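Local coordinates for hypothetical bacterial 6-phosphogluconolactonase (Bacteroides fragilis, PDB 3SCY), which is a putative 6-phosphogluconolactonase of the seven-bladed beta-propeller lactonase family, which probably hydrolyses the lactone of 6-phosphogluconate, at residues A[140-145]-A[180-185]; A[158-163]-A[167-172]. All coordinates share one frame; numbering follows the deposited sequence.

Contact 1. Residues A[140-145]-A[180-185]; sequences IEFKGS and HKFNIN
Phe142 reaches across to two aromatic side chains of strand 178-184, His180 and Phe182, and can be followed atom by atom. Its CB carries the ring away from the backbone with CG anti to the carbonyl carbon (chi1 -60°), which sends the ring toward the other segment. At the root of the ring, CG lies 4.0 Å from His180 NE2. One bond further, CD1 sits over the centre of the imidazole, 3.4 Å above its plane, and CE1 lies 3.4 Å from His180 CG. The two rings therefore form a face-to-face stack, with centroids 4.1 Å apart and planes inclined by 30°. The far atom, CZ, leaves the imidazole behind and meets Phe182 CZ at 3.6 Å, edge against edge.

Segment 140-145 continues the outermost strand of one propeller blade, whereas 180-185 belongs to the third strand of the next, so these rings meet at the interface between consecutive blades of the seven-bladed propeller. No hydrogen bond joins the two segments.

Ile140, two residues earlier and on the same side, adds its CG2 branch at 3.8 Å from Phe182 CZ, approaching that ring obliquely. Ile122 of strand 121-126 touches both phenylalanines, while His180 NE2 is hydrogen-bonded to Asp173 OD2, which would help to hold the imidazole's rotation against Phe142.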
ATOM      1  N   ILE A 140     -18.958  -4.022   3.097  1.00 25.53           N
ATOM      2  CA  ILE A 140     -19.352  -4.483   1.764  1.00 25.53           C
ATOM      3  C   ILE A 140     -18.743  -5.849   1.521  1.00 28.92           C
ATOM      4  O   ILE A 140     -17.520  -5.969   1.469  1.00 27.25           O
ATOM      5  CB  ILE A 140     -18.964  -3.432   0.674  1.00 27.38           C
ATOM      6  CG1 ILE A 140     -19.570  -2.053   1.030  1.00 27.79           C
ATOM      7  CG2 ILE A 140     -19.419  -3.890  -0.732  1.00 29.34           C
ATOM      8  CD1 ILE A 140     -18.992  -0.843   0.340  1.00 33.19           C
ATOM      9  N   GLU A 141     -19.591  -6.883   1.432  1.00 30.01           N
ATOM     10  CA  GLU A 141     -19.145  -8.263   1.237  1.00 30.63           C
ATOM     11  C   GLU A 141     -19.061  -8.609  -0.238  1.00 34.84           C
ATOM     12  O   GLU A 141     -19.804  -8.058  -1.062  1.00 36.87           O
ATOM     13  CB  GLU A 141     -20.112  -9.234   1.938  1.00 33.70           C
ATOM     14  CG  GLU A 141     -20.117  -9.110   3.454  1.00 46.24           C
ATOM     15  CD  GLU A 141     -19.009  -9.802   4.229  1.00 63.71           C
ATOM     16  OE1 GLU A 141     -18.264 -10.621   3.641  1.00 52.79           O
ATOM     17  OE2 GLU A 141     -18.921  -9.551   5.452  1.00 49.68           O
ATOM     18  N   PHE A 142     -18.135  -9.508  -0.575  1.00 28.25           N
ATOM     19  CA  PHE A 142     -17.970  -9.969  -1.946  1.00 27.09           C
ATOM     20  C   PHE A 142     -18.172 -11.462  -1.998  1.00 31.59           C
ATOM     21  O   PHE A 142     -18.090 -12.140  -0.967  1.00 33.19           O
ATOM     22  CB  PHE A 142     -16.586  -9.586  -2.504  1.00 25.69           C
ATOM     23  CG  PHE A 142     -16.370  -8.094  -2.501  1.00 24.96           C
ATOM     24  CD1 PHE A 142     -16.806  -7.308  -3.561  1.00 26.53           C
ATOM     25  CD2 PHE A 142     -15.719  -7.472  -1.440  1.00 24.63           C
ATOM     26  CE1 PHE A 142     -16.634  -5.918  -3.540  1.00 25.93           C
ATOM     27  CE2 PHE A 142     -15.553  -6.079  -1.413  1.00 25.57           C
ATOM     28  CZ  PHE A 142     -15.993  -5.313  -2.474  1.00 23.56           C
ATOM     29  N   LYS A 143     -18.461 -11.973  -3.192  1.00 28.04           N
ATOM     30  CA  LYS A 143     -18.658 -13.397  -3.426  1.00 29.16           C
ATOM     31  C   LYS A 143     -17.812 -13.871  -4.595  1.00 35.32           C
ATOM     32  O   LYS A 143     -17.481 -13.090  -5.493  1.00 36.77           O
ATOM     33  CB  LYS A 143     -20.143 -13.705  -3.685  1.00 33.13           C
ATOM     34  CG  LYS A 143     -21.029 -13.517  -2.455  1.00 43.38           C
ATOM     35  CD  LYS A 143     -22.491 -13.873  -2.754  1.00 53.78           C
ATOM     36  CE  LYS A 143     -23.385 -13.667  -1.558  1.00 65.09           C
ATOM     37  NZ  LYS A 143     -24.764 -14.168  -1.804  1.00 74.99           N
ATOM     38  N   GLY A 144     -17.449 -15.146  -4.570  1.00 33.27           N
ATOM     39  CA  GLY A 144     -16.689 -15.737  -5.658  1.00 33.29           C
ATOM     40  C   GLY A 144     -15.456 -16.490  -5.243  1.00 36.67           C
ATOM     41  O   GLY A 144     -15.159 -16.636  -4.053  1.00 36.14           O
ATOM     42  N   SER A 145     -14.735 -16.971  -6.249  1.00 33.74           N
ATOM     43  CA  SER A 145     -13.500 -17.733  -6.077  1.00 32.83           C
ATOM     44  C   SER A 145     -12.699 -17.686  -7.368  1.00 36.73           C
ATOM     45  O   SER A 145     -13.155 -17.145  -8.380  1.00 38.08           O
ATOM     46  CB  SER A 145     -13.811 -19.176  -5.675  1.00 36.26           C
ATOM     47  OG  SER A 145     -14.645 -19.789  -6.640  1.00 41.13           O
ATOM     48  N   HIS A 180     -12.853  -4.588  -8.064  1.00 19.64           N
ATOM     49  CA  HIS A 180     -14.218  -4.111  -7.831  1.00 19.63           C
ATOM     50  C   HIS A 180     -14.262  -2.584  -7.939  1.00 22.20           C
ATOM     51  O   HIS A 180     -13.324  -1.911  -7.516  1.00 22.00           O
ATOM     52  CB  HIS A 180     -14.722  -4.587  -6.466  1.00 19.64           C
ATOM     53  CG  HIS A 180     -14.689  -6.071  -6.334  1.00 22.71           C
ATOM     54  ND1 HIS A 180     -15.685  -6.874  -6.892  1.00 25.07           N
ATOM     55  CD2 HIS A 180     -13.798  -6.856  -5.688  1.00 23.26           C
ATOM     56  CE1 HIS A 180     -15.340  -8.119  -6.595  1.00 24.61           C
ATOM     57  NE2 HIS A 180     -14.224  -8.161  -5.861  1.00 24.71           N
ATOM     58  N   LYS A 181     -15.333  -2.045  -8.553  1.00 18.83           N
ATOM     59  CA  LYS A 181     -15.478  -0.611  -8.768  1.00 18.53           C
ATOM     60  C   LYS A 181     -16.672  -0.034  -8.001  1.00 22.58           C
ATOM     61  O   LYS A 181     -17.788  -0.576  -8.064  1.00 22.67           O
ATOM     62  CB  LYS A 181     -15.646  -0.341 -10.277  1.00 20.39           C
ATOM     63  CG  LYS A 181     -15.736   1.147 -10.627  1.00 23.35           C
ATOM     64  CD  LYS A 181     -16.022   1.376 -12.109  1.00 24.89           C
ATOM     65  CE  LYS A 181     -16.454   2.805 -12.354  1.00 27.28           C
ATOM     66  NZ  LYS A 181     -16.674   3.050 -13.807  1.00 26.18           N
ATOM     67  N   PHE A 182     -16.434   1.090  -7.308  1.00 20.08           N
ATOM     68  CA  PHE A 182     -17.458   1.824  -6.590  1.00 20.10           C
ATOM     69  C   PHE A 182     -17.419   3.281  -6.947  1.00 24.14           C
ATOM     70  O   PHE A 182     -16.346   3.854  -7.183  1.00 22.51           O
ATOM     71  CB  PHE A 182     -17.272   1.678  -5.075  1.00 20.67           C
ATOM     72  CG  PHE A 182     -17.405   0.259  -4.587  1.00 21.46           C
ATOM     73  CD1 PHE A 182     -16.309  -0.599  -4.585  1.00 22.31           C
ATOM     74  CD2 PHE A 182     -18.634  -0.235  -4.172  1.00 23.30           C
ATOM     75  CE1 PHE A 182     -16.441  -1.922  -4.151  1.00 23.26           C
ATOM     76  CE2 PHE A 182     -18.770  -1.559  -3.757  1.00 25.91           C
ATOM     77  CZ  PHE A 182     -17.675  -2.396  -3.757  1.00 24.01           C
ATOM     78  N   ASN A 183     -18.594   3.882  -6.983  1.00 21.45           N
ATOM     79  CA  ASN A 183     -18.739   5.309  -7.131  1.00 22.28           C
ATOM     80  C   ASN A 183     -18.573   5.918  -5.755  1.00 25.27           C
ATOM     81  O   ASN A 183     -19.128   5.396  -4.782  1.00 22.89           O
ATOM     82  CB  ASN A 183     -20.135   5.653  -7.693  1.00 23.60           C
ATOM     83  CG  ASN A 183     -20.456   5.104  -9.051  1.00 34.38           C
ATOM     84  OD1 ASN A 183     -19.589   4.877  -9.888  1.00 33.17           O
ATOM     85  ND2 ASN A 183     -21.725   4.816  -9.287  1.00 34.79           N
ATOM     86  N   ILE A 184     -17.826   7.015  -5.654  1.00 20.99           N
ATOM     87  CA  ILE A 184     -17.650   7.721  -4.388  1.00 21.03           C
ATOM     88  C   ILE A 184     -18.610   8.901  -4.273  1.00 22.78           C
ATOM     89  O   ILE A 184     -18.813   9.638  -5.250  1.00 24.02           O
ATOM     90  CB  ILE A 184     -16.193   8.221  -4.292  1.00 24.31           C
ATOM     91  CG1 ILE A 184     -15.286   7.074  -3.787  1.00 24.41           C
ATOM     92  CG2 ILE A 184     -16.065   9.510  -3.456  1.00 27.25           C
ATOM     93  CD1 ILE A 184     -13.785   7.436  -3.806  1.00 27.93           C
ATOM     94  N   ASN A 185     -19.254   9.022  -3.097  1.00 21.78           N
ATOM     95  CA  ASN A 185     -20.061  10.179  -2.740  1.00 21.02           C
ATOM     96  C   ASN A 185     -19.115  11.117  -1.984  1.00 22.47           C
ATOM     97  O   ASN A 185     -18.782  10.848  -0.826  1.00 20.01           O
ATOM     98  CB  ASN A 185     -21.276   9.783  -1.913  1.00 19.55           C
ATOM     99  CG  ASN A 185     -21.970  10.979  -1.336  1.00 28.59           C
ATOM    100  OD1 ASN A 185     -21.624  12.125  -1.624  1.00 22.52           O
ATOM    101  ND2 ASN A 185     -23.011  10.757  -0.557  1.00 24.08           N
TER

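Contact 2. Residues A[158-163]-A[167-172]; sequences HCVRIT and KYLLAD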
ATOM      1  N   HIS A 158      -7.371  -6.967  -0.954  1.00 18.52           N
ATOM      2  CA  HIS A 158      -5.991  -6.634  -0.631  1.00 18.72           C
ATOM      3  C   HIS A 158      -5.580  -5.207  -0.863  1.00 20.22           C
ATOM      4  O   HIS A 158      -4.465  -4.837  -0.466  1.00 19.33           O
ATOM      5  CB  HIS A 158      -5.037  -7.535  -1.446  1.00 19.78           C
ATOM      6  CG  HIS A 158      -3.870  -8.028  -0.649  1.00 22.56           C
ATOM      7  ND1 HIS A 158      -3.103  -7.175   0.127  1.00 24.26           N
ATOM      8  CD2 HIS A 158      -3.372  -9.282  -0.545  1.00 24.83           C
ATOM      9  CE1 HIS A 158      -2.204  -7.948   0.723  1.00 24.10           C
ATOM     10  NE2 HIS A 158      -2.307  -9.212   0.316  1.00 25.23           N
ATOM     11  N   CYS A 159      -6.446  -4.398  -1.494  1.00 16.44           N
ATOM     12  CA  CYS A 159      -6.117  -3.026  -1.790  1.00 16.04           C
ATOM     13  C   CYS A 159      -7.381  -2.254  -2.018  1.00 19.13           C
ATOM     14  O   CYS A 159      -8.350  -2.814  -2.531  1.00 19.49           O
ATOM     15  CB  CYS A 159      -5.210  -2.960  -3.019  1.00 16.27           C
ATOM     16  SG  CYS A 159      -4.435  -1.342  -3.299  1.00 18.24           S
ATOM     17  N   VAL A 160      -7.411  -1.000  -1.577  1.00 16.51           N
ATOM     18  CA  VAL A 160      -8.493  -0.073  -1.831  1.00 15.55           C
ATOM     19  C   VAL A 160      -7.856   1.249  -2.240  1.00 16.21           C
ATOM     20  O   VAL A 160      -6.996   1.775  -1.523  1.00 17.70           O
ATOM     21  CB  VAL A 160      -9.498   0.099  -0.656  1.00 17.63           C
ATOM     22  CG1 VAL A 160     -10.457  -1.083  -0.589  1.00 18.28           C
ATOM     23  CG2 VAL A 160      -8.785   0.306   0.682  1.00 17.18           C
ATOM     24  N   ARG A 161      -8.200   1.747  -3.435  1.00 16.89           N
ATOM     25  CA  ARG A 161      -7.643   2.994  -3.952  1.00 16.47           C
ATOM     26  C   ARG A 161      -8.698   3.938  -4.454  1.00 20.12           C
ATOM     27  O   ARG A 161      -9.600   3.523  -5.173  1.00 19.97           O
ATOM     28  CB  ARG A 161      -6.691   2.759  -5.133  1.00 18.09           C
ATOM     29  CG  ARG A 161      -5.487   1.847  -4.877  1.00 19.61           C
ATOM     30  CD  ARG A 161      -4.597   2.294  -3.690  1.00 21.98           C
ATOM     31  NE  ARG A 161      -4.310   3.729  -3.661  1.00 24.20           N
ATOM     32  CZ  ARG A 161      -3.375   4.331  -4.385  1.00 33.42           C
ATOM     33  NH1 ARG A 161      -2.601   3.627  -5.203  1.00 27.64           N
ATOM     34  NH2 ARG A 161      -3.202   5.646  -4.298  1.00 26.41           N
ATOM     35  N   ILE A 162      -8.559   5.229  -4.129  1.00 18.20           N
ATOM     36  CA  ILE A 162      -9.417   6.254  -4.690  1.00 18.34           C
ATOM     37  C   ILE A 162      -8.756   6.675  -5.986  1.00 21.16           C
ATOM     38  O   ILE A 162      -7.527   6.843  -6.000  1.00 21.16           O
ATOM     39  CB  ILE A 162      -9.592   7.382  -3.669  1.00 21.57           C
ATOM     40  CG1 ILE A 162     -10.391   6.826  -2.462  1.00 23.80           C
ATOM     41  CG2 ILE A 162     -10.323   8.606  -4.315  1.00 23.69           C
ATOM     42  CD1 ILE A 162     -10.299   7.650  -1.161  1.00 37.33           C
ATOM     43  N   THR A 163      -9.527   6.782  -7.083  1.00 18.95           N
ATOM     44  CA  THR A 163      -8.991   7.117  -8.397  1.00 19.11           C
ATOM     45  C   THR A 163      -8.453   8.566  -8.414  1.00 21.57           C
ATOM     46  O   THR A 163      -8.907   9.405  -7.627  1.00 21.60           O
ATOM     47  CB  THR A 163     -10.012   6.837  -9.509  1.00 21.92           C
ATOM     48  OG1 THR A 163     -11.220   7.490  -9.152  1.00 20.89           O
ATOM     49  CG2 THR A 163     -10.271   5.329  -9.681  1.00 22.38           C
ATOM     50  N   LYS A 167     -13.366  10.238  -8.078  1.00 20.68           N
ATOM     51  CA  LYS A 167     -14.738   9.782  -8.348  1.00 20.66           C
ATOM     52  C   LYS A 167     -15.030   8.325  -8.002  1.00 23.10           C
ATOM     53  O   LYS A 167     -16.207   7.982  -7.811  1.00 24.75           O
ATOM     54  CB  LYS A 167     -15.068   9.995  -9.826  1.00 22.45           C
ATOM     55  CG  LYS A 167     -15.007  11.463 -10.246  1.00 23.87           C
ATOM     56  CD  LYS A 167     -15.276  11.645 -11.738  1.00 34.45           C
ATOM     57  CE  LYS A 167     -14.928  13.045 -12.183  1.00 41.30           C
ATOM     58  NZ  LYS A 167     -15.064  13.202 -13.654  1.00 51.84           N
ATOM     59  N   TYR A 168     -14.013   7.472  -7.973  1.00 19.12           N
ATOM     60  CA  TYR A 168     -14.217   6.042  -7.767  1.00 19.55           C
ATOM     61  C   TYR A 168     -13.285   5.455  -6.763  1.00 21.78           C
ATOM     62  O   TYR A 168     -12.218   6.000  -6.490  1.00 19.90           O
ATOM     63  CB  TYR A 168     -14.018   5.287  -9.106  1.00 20.30           C
ATOM     64  CG  TYR A 168     -14.821   5.906 -10.229  1.00 22.12           C
ATOM     65  CD1 TYR A 168     -16.202   5.735 -10.299  1.00 24.48           C
ATOM     66  CD2 TYR A 168     -14.226   6.767 -11.146  1.00 22.96           C
ATOM     67  CE1 TYR A 168     -16.951   6.315 -11.320  1.00 27.51           C
ATOM     68  CE2 TYR A 168     -14.970   7.382 -12.150  1.00 23.73           C
ATOM     69  CZ  TYR A 168     -16.332   7.149 -12.236  1.00 31.63           C
ATOM     70  OH  TYR A 168     -17.074   7.784 -13.207  1.00 33.17           O
ATOM     71  N   LEU A 169     -13.699   4.318  -6.219  1.00 18.67           N
ATOM     72  CA  LEU A 169     -12.859   3.497  -5.362  1.00 18.43           C
ATOM     73  C   LEU A 169     -12.704   2.152  -6.058  1.00 20.65           C
ATOM     74  O   LEU A 169     -13.712   1.539  -6.431  1.00 20.50           O
ATOM     75  CB  LEU A 169     -13.424   3.341  -3.947  1.00 18.53           C
ATOM     76  CG  LEU A 169     -12.513   2.545  -2.992  1.00 22.57           C
ATOM     77  CD1 LEU A 169     -12.405   3.193  -1.657  1.00 23.39           C
ATOM     78  CD2 LEU A 169     -12.997   1.103  -2.851  1.00 24.36           C
ATOM     79  N   LEU A 170     -11.452   1.719  -6.272  1.00 17.92           N
ATOM     80  CA  LEU A 170     -11.138   0.430  -6.891  1.00 17.46           C
ATOM     81  C   LEU A 170     -10.587  -0.497  -5.836  1.00 19.01           C
ATOM     82  O   LEU A 170      -9.704  -0.096  -5.063  1.00 18.33           O
ATOM     83  CB  LEU A 170     -10.173   0.602  -8.062  1.00 17.79           C
ATOM     84  CG  LEU A 170     -10.651   1.540  -9.182  1.00 21.52           C
ATOM     85  CD1 LEU A 170      -9.630   1.613 -10.276  1.00 21.52           C
ATOM     86  CD2 LEU A 170     -11.970   1.055  -9.816  1.00 25.34           C
ATOM     87  N   ALA A 171     -11.138  -1.706  -5.732  1.00 17.98           N
ATOM     88  CA  ALA A 171     -10.736  -2.637  -4.693  1.00 17.32           C
ATOM     89  C   ALA A 171     -10.216  -3.932  -5.300  1.00 19.96           C
ATOM     90  O   ALA A 171     -10.971  -4.651  -5.977  1.00 20.35           O
ATOM     91  CB  ALA A 171     -11.921  -2.904  -3.776  1.00 19.52           C
ATOM     92  N   ASP A 172      -8.928  -4.241  -5.049  1.00 18.11           N
ATOM     93  CA  ASP A 172      -8.303  -5.441  -5.626  1.00 16.98           C
ATOM     94  C   ASP A 172      -8.691  -6.671  -4.865  1.00 21.56           C
ATOM     95  O   ASP A 172      -8.526  -6.716  -3.635  1.00 19.54           O
ATOM     96  CB  ASP A 172      -6.769  -5.312  -5.603  1.00 17.72           C
ATOM     97  CG  ASP A 172      -6.187  -4.227  -6.472  1.00 21.73           C
ATOM     98  OD1 ASP A 172      -6.920  -3.691  -7.323  1.00 22.80           O
ATOM     99  OD2 ASP A 172      -4.965  -3.937  -6.323  1.00 23.25           O
TER
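Thr163 and Tyr168 meet at the turn end of a beta hairpin through two hydrogen bonds. Thr163 N donates to Tyr168 O at 2.9 Å, and Tyr168 N donates to Thr163 OG1 at 3.0 Å on a more bent path (144° at the hydrogen). The threonine hydroxyl can reach that amide because chi1 of 52° places OG1 between the backbone N and the carbonyl carbon, and this leaves CG2 to pack against Leu170 CD1 at 3.8 Å.

Further along, Arg161 and Leu170 form a hydrogen-bonded antiparallel pair: Arg161 N to Leu170 O measures 2.9 Å and Leu170 N to Arg161 O 2.8 Å. Val160 faces Ala171 and Ile162 faces Leu169 in non-hydrogen-bonded pairs. On their side of the sheet, Val160 CG1 touches Ala171 CB at 4.0 Å and also packs on Leu169 CD2. At the opposite end, His158 N binds Asp172 O at 2.9 Å, almost straight at 171°, and the carboxylate atom Asp172 OD2 lies beside Cys159 CB at 3.5 Å. Cys159 N, at this same end, is buried without a partner.

The next shell sets these groups in place. Asp165 OD1, in the turn, is hydrogen-bonded to both Thr163 OG1 and Lys167 N. Arg161 bends away from the hairpin to bond Leu216 O of the following blade, and Tyr117 meets the His158 ring at a steep angle.

These are the innermost two strands of a propeller blade, and main-chain bonds hold their register. The hydroxyl of Thr163 accepts from Tyr168 N and is bonded to Asp165, so the turn is tied to the hairpin by side-chain as well as main-chain bonds.

Overall arrangement
Contacts 1 and 2 share one four-stranded blade through 180-185, 158-163 and 167-172, whereas 140-145 belongs to the blade before it. Their centres are about 9 Å apart, and they join through neighbouring strands: His180 N is 2.8 Å from Ala171 O, and Leu169 N is 2.9 Å from Phe182 O, both probable hydrogen bonds. Contact 2 builds the inner hairpin, with its centre about 11 Å from the centre of the chain. Contact 1, about 18 Å out, ties this blade to the outer edge of the preceding one. In contact 2, His158 NE2 hydrogen-bonds an unidentified ligand, probably from the crystallisation liquor, which may mark a pocket. The side chain of Phe182 in contact 1 is about 10 Å from a magnesium ion.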